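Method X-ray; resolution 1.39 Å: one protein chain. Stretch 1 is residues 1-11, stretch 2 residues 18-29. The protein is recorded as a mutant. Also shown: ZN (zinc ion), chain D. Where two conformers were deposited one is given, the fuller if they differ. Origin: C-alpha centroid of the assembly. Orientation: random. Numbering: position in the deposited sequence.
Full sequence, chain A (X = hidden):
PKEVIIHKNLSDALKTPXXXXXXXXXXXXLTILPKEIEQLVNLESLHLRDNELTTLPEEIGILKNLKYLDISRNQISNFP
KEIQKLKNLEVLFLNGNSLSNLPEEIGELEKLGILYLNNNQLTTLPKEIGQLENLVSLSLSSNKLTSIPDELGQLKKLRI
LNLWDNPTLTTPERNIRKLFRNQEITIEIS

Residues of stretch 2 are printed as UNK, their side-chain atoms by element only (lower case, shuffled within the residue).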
# COMPACT_ATOMS: atom_id res chain seq x y z
N PRO A 1 -4.43 -24.15 -6.25
CA PRO A 1 -5.63 -23.82 -7.03
C PRO A 1 -6.02 -22.35 -6.93
O PRO A 1 -6.32 -21.84 -5.85
CB PRO A 1 -6.69 -24.77 -6.44
CG PRO A 1 -5.92 -25.86 -5.71
CD PRO A 1 -4.44 -25.56 -5.82
N LYS A 2 -5.98 -21.66 -8.07
CA LYS A 2 -6.31 -20.24 -8.13
C LYS A 2 -7.79 -20.05 -8.47
O LYS A 2 -8.42 -20.88 -9.13
CB LYS A 2 -5.40 -19.47 -9.10
CG LYS A 2 -3.90 -19.49 -8.76
CD LYS A 2 -3.54 -18.68 -7.52
CE LYS A 2 -2.06 -18.70 -7.23
NZ LYS A 2 -1.71 -17.81 -6.09
N GLU A 3 -8.33 -18.93 -7.99
CA GLU A 3 -9.70 -18.56 -8.24
C GLU A 3 -9.76 -17.70 -9.51
O GLU A 3 -9.07 -16.67 -9.60
CB GLU A 3 -10.19 -17.76 -7.00
CG GLU A 3 -11.64 -17.34 -7.04
CD GLU A 3 -12.10 -16.86 -5.68
OE1 GLU A 3 -12.16 -17.68 -4.73
OE2 GLU A 3 -12.43 -15.66 -5.58
N VAL A 4 -10.55 -18.15 -10.49
CA VAL A 4 -10.73 -17.46 -11.78
C VAL A 4 -12.09 -16.76 -11.89
O VAL A 4 -12.19 -15.77 -12.62
CB VAL A 4 -10.44 -18.36 -13.00
CG1 VAL A 4 -8.98 -18.82 -12.98
CG2 VAL A 4 -11.39 -19.57 -13.05
N ILE A 5 -13.12 -17.25 -11.17
CA ILE A 5 -14.43 -16.61 -11.08
C ILE A 5 -14.42 -15.97 -9.72
O ILE A 5 -14.63 -16.64 -8.69
CB ILE A 5 -15.62 -17.58 -11.23
CG1 ILE A 5 -15.48 -18.45 -12.47
CG2 ILE A 5 -16.94 -16.81 -11.17
CD1 ILE A 5 -15.29 -17.80 -13.67
N ILE A 6 -14.12 -14.68 -9.68
CA ILE A 6 -13.92 -14.01 -8.41
C ILE A 6 -15.21 -13.64 -7.71
O ILE A 6 -16.29 -13.72 -8.31
CB ILE A 6 -12.97 -12.83 -8.52
CG1 ILE A 6 -13.61 -11.68 -9.28
CG2 ILE A 6 -11.63 -13.29 -9.17
CD1 ILE A 6 -12.86 -10.39 -9.04
N HIS A 7 -15.11 -13.32 -6.45
CA HIS A 7 -16.29 -12.97 -5.66
C HIS A 7 -16.50 -11.47 -5.73
O HIS A 7 -15.55 -10.71 -5.48
CB HIS A 7 -16.09 -13.46 -4.23
CG HIS A 7 -16.13 -14.93 -4.13
ND1 HIS A 7 -15.04 -15.73 -4.44
CD2 HIS A 7 -17.18 -15.70 -3.84
CE1 HIS A 7 -15.48 -16.98 -4.32
NE2 HIS A 7 -16.77 -17.01 -3.99
N LYS A 8 -17.73 -11.01 -6.00
CA LYS A 8 -17.99 -9.58 -6.13
C LYS A 8 -19.04 -9.10 -5.15
O LYS A 8 -19.43 -7.93 -5.20
CB LYS A 8 -18.44 -9.28 -7.58
CG LYS A 8 -17.32 -9.49 -8.60
CD LYS A 8 -17.84 -9.23 -10.01
CE LYS A 8 -16.87 -8.47 -10.87
NZ LYS A 8 -17.57 -7.71 -11.94
N ASN A 9 -19.52 -10.02 -4.27
CA ASN A 9 -20.56 -9.67 -3.32
C ASN A 9 -20.21 -10.19 -1.94
O ASN A 9 -20.01 -11.40 -1.79
CB ASN A 9 -21.88 -10.18 -3.80
CG ASN A 9 -23.01 -9.85 -2.86
OD1 ASN A 9 -23.26 -10.55 -1.88
ND2 ASN A 9 -23.72 -8.80 -3.16
N LEU A 10 -20.13 -9.30 -0.95
CA LEU A 10 -19.73 -9.73 0.38
C LEU A 10 -20.75 -10.66 1.01
O LEU A 10 -20.35 -11.65 1.61
CB LEU A 10 -19.43 -8.53 1.29
CG LEU A 10 -18.95 -8.84 2.73
CD1 LEU A 10 -17.65 -9.67 2.78
CD2 LEU A 10 -18.74 -7.55 3.57
N SER A 11 -22.07 -10.35 0.88
CA SER A 11 -23.04 -11.23 1.52
C SER A 11 -22.98 -12.66 1.00
O SER A 11 -23.02 -13.61 1.80
CB SER A 11 -24.45 -10.65 1.43
OG SER A 11 -24.84 -10.27 0.12
N UNK A 18 -14.75 -19.72 3.99
CA UNK A 18 -13.41 -20.29 3.82
C UNK A 18 -12.98 -20.52 2.39
O UNK A 18 -11.80 -20.75 2.12
c UNK A 18 -13.67 -21.54 6.02
o UNK A 18 -14.41 -22.36 6.53
c UNK A 18 -13.31 -21.63 4.57
n UNK A 18 -13.16 -20.55 6.71
N UNK A 19 -13.92 -20.46 1.47
CA UNK A 19 -13.80 -20.70 0.03
C UNK A 19 -13.25 -19.50 -0.74
O UNK A 19 -12.68 -19.64 -1.82
c UNK A 19 -14.80 -23.00 -2.04
o UNK A 19 -14.87 -23.80 -1.07
c UNK A 19 -15.23 -20.98 -0.49
c UNK A 19 -15.31 -21.58 -1.87
o UNK A 19 -14.40 -23.33 -3.17
N UNK A 20 -13.50 -18.29 -0.22
CA UNK A 20 -13.23 -17.07 -0.95
C UNK A 20 -11.76 -16.66 -0.97
O UNK A 20 -11.18 -16.38 0.08
c UNK A 20 -13.97 -14.65 -1.13
c UNK A 20 -15.62 -16.46 -0.36
c UNK A 20 -14.14 -15.97 -0.37
N UNK A 21 -11.19 -16.60 -2.18
CA UNK A 21 -9.79 -16.20 -2.36
C UNK A 21 -9.64 -14.78 -2.84
O UNK A 21 -8.68 -14.11 -2.48
c UNK A 21 -9.07 -17.14 -3.32
o UNK A 21 -9.17 -20.39 -4.22
n UNK A 21 -7.14 -19.49 -3.94
c UNK A 21 -8.96 -18.54 -2.71
c UNK A 21 -8.43 -19.56 -3.67
N UNK A 22 -10.57 -14.29 -3.69
CA UNK A 22 -10.49 -12.96 -4.25
C UNK A 22 -11.83 -12.29 -4.08
O UNK A 22 -12.83 -12.84 -4.55
c UNK A 22 -8.80 -13.79 -5.98
c UNK A 22 -10.00 -11.55 -6.30
c UNK A 22 -10.10 -12.98 -5.74
c UNK A 22 -8.32 -13.84 -7.45
N UNK A 23 -11.85 -11.13 -3.44
CA UNK A 23 -13.09 -10.37 -3.25
C UNK A 23 -12.88 -9.00 -3.88
O UNK A 23 -11.92 -8.29 -3.55
c UNK A 23 -14.73 -9.47 -1.49
c UNK A 23 -13.41 -10.21 -1.77
c UNK A 23 -14.82 -9.12 -0.01
c UNK A 23 -15.97 -10.33 -1.89
N UNK A 24 -13.80 -8.62 -4.76
CA UNK A 24 -13.73 -7.34 -5.46
C UNK A 24 -14.99 -6.55 -5.16
O UNK A 24 -16.08 -6.89 -5.66
o UNK A 24 -13.54 -5.19 -7.19
c UNK A 24 -13.43 -6.28 -7.77
o UNK A 24 -13.31 -6.37 -9.01
c UNK A 24 -13.55 -7.55 -6.96
N UNK A 25 -14.84 -5.55 -4.29
CA UNK A 25 -15.90 -4.63 -3.92
C UNK A 25 -15.59 -3.26 -4.49
O UNK A 25 -16.02 -2.25 -3.93
c UNK A 25 -17.58 -6.65 -2.28
c UNK A 25 -16.14 -4.54 -2.40
c UNK A 25 -16.56 -5.61 -0.17
c UNK A 25 -16.38 -5.89 -1.69
N UNK A 26 -14.86 -3.20 -5.59
CA UNK A 26 -14.59 -1.90 -6.19
C UNK A 26 -15.90 -1.24 -6.68
O UNK A 26 -16.81 -1.95 -7.13
o UNK A 26 -12.45 -2.67 -6.93
c UNK A 26 -13.65 -2.06 -7.37
N UNK A 27 -15.97 0.09 -6.61
CA UNK A 27 -17.13 0.84 -7.10
C UNK A 27 -18.43 0.37 -6.47
O UNK A 27 -19.50 0.27 -7.14
c UNK A 27 -15.97 1.05 -10.79
c UNK A 27 -15.95 1.34 -9.29
n UNK A 27 -16.25 -0.36 -11.09
c UNK A 27 -15.34 -1.33 -11.11
n UNK A 27 -14.06 -1.05 -10.87
n UNK A 27 -15.70 -2.57 -11.38
c UNK A 27 -17.19 0.79 -8.62
N UNK A 28 -18.39 0.12 -5.16
CA UNK A 28 -19.58 -0.29 -4.43
C UNK A 28 -20.13 0.84 -3.53
O UNK A 28 -20.95 0.58 -2.67
c UNK A 28 -19.31 -1.50 -3.55
c UNK A 28 -19.31 -2.85 -4.26
o UNK A 28 -18.98 -2.99 -5.45
n UNK A 28 -19.60 -3.86 -3.52
N UNK A 29 -19.61 2.07 -3.71
CA UNK A 29 -19.99 3.23 -2.88
C UNK A 29 -19.90 2.95 -1.38
O UNK A 29 -20.79 3.31 -0.57
c UNK A 29 -20.46 5.79 -4.49
c UNK A 29 -21.28 4.52 -4.64
c UNK A 29 -21.37 3.79 -3.30
n UNK A 29 -21.16 6.88 -4.17
o UNK A 29 -19.22 5.80 -4.66
ZN ZN D . -18.18 -18.53 -4.08
O HOH W 1 -18.51 -5.65 -6.64
O HOH W 2 -19.42 -18.23 -2.46

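Position 18 has two side-chain carbons, the second carrying one oxygen and one nitrogen, and reaches nothing on stretch 1: an amide, Asn18. Position 19 has three carbons, the last bearing two oxygens; this carboxylate, Glu19, is exposed, and its backbone O lies 3.5 Å from Glu3 OE1.

Position 20 shows three carbons, forked at the first, lying over one face of the His7 ring: Val20. Its CG2 sits 3.8 Å from the ring centroid, 9° off the normal, a CH-pi contact. Position 21 carries three carbons ending in one oxygen and one nitrogen, and the nitrogen reaches Pro1 O. It is Gln21: its NE2 donates to Pro1 O (3.1 Å), while its backbone N donates to Glu3 OE1 (2.9 Å).

Position 22 has four carbons, forked at the first with one arm two carbons long, and a branch carbon packs on Ile6: Ile22. Its CG2 lies 3.7 Å from Ile6 CG2, and its backbone N donates to Glu3 OE2 (3.0 Å). Position 23 also has four carbons but forks at the second, and an end carbon packs against Leu10, giving Leu23. Its CA-to-CB bond points away, yet the t,p rotamer brings the end nearer, with CD2 4.0 Å from Leu10 CD1.

Position 24 has two carbons, the second carrying two oxygens, and its CB lies 3.6 Å from Ile6 CD1. This is Asp24; its carboxylate turns to its own stretch, OD1 accepting from the backbone N of position 26 at 2.9 Å. Position 25, four carbons forked at the second with an end carbon against Leu10, is Leu25, whose CD1 meets Leu10 CB at 4.3 Å.

Position 26 is one carbon and one oxygen, out of reach of stretch 1: Ser26, whose OG donates to Asp24 OD1 (2.8 Å). Position 27 runs three carbons, a nitrogen, then a carbon with two more nitrogens, a guanidinium: Arg27, exposed. Position 28 has two carbons, then one oxygen and one nitrogen: Asn28, closing a type II turn begun at Leu25. Position 29 adds one carbon to that pattern and stays clear of stretch 1: Gln29.

The contact works through a single beta bridge, His7 with Leu23. His7 N donates to Ile22 O (3.0 Å) and Asp24 N to His7 O (2.8 Å), so one residue uses both its backbone groups. Beyond the bridge, Glu3 supplies side-chain acceptors for two successive amides and also accepts from His7 ND1 at OE2 (2.8 Å). That bond holds the imidazole, whose NE2 binds ZN at 2.1 Å, while Val20 covers a face. Leu10 extends the apolar packing to Leu23 and Leu25. The rule is compact: short backbone pairing, a carboxylate serving free amides, and aliphatic packing alongside.

Stretch 2 18-29: NEVQILDLSRNQ
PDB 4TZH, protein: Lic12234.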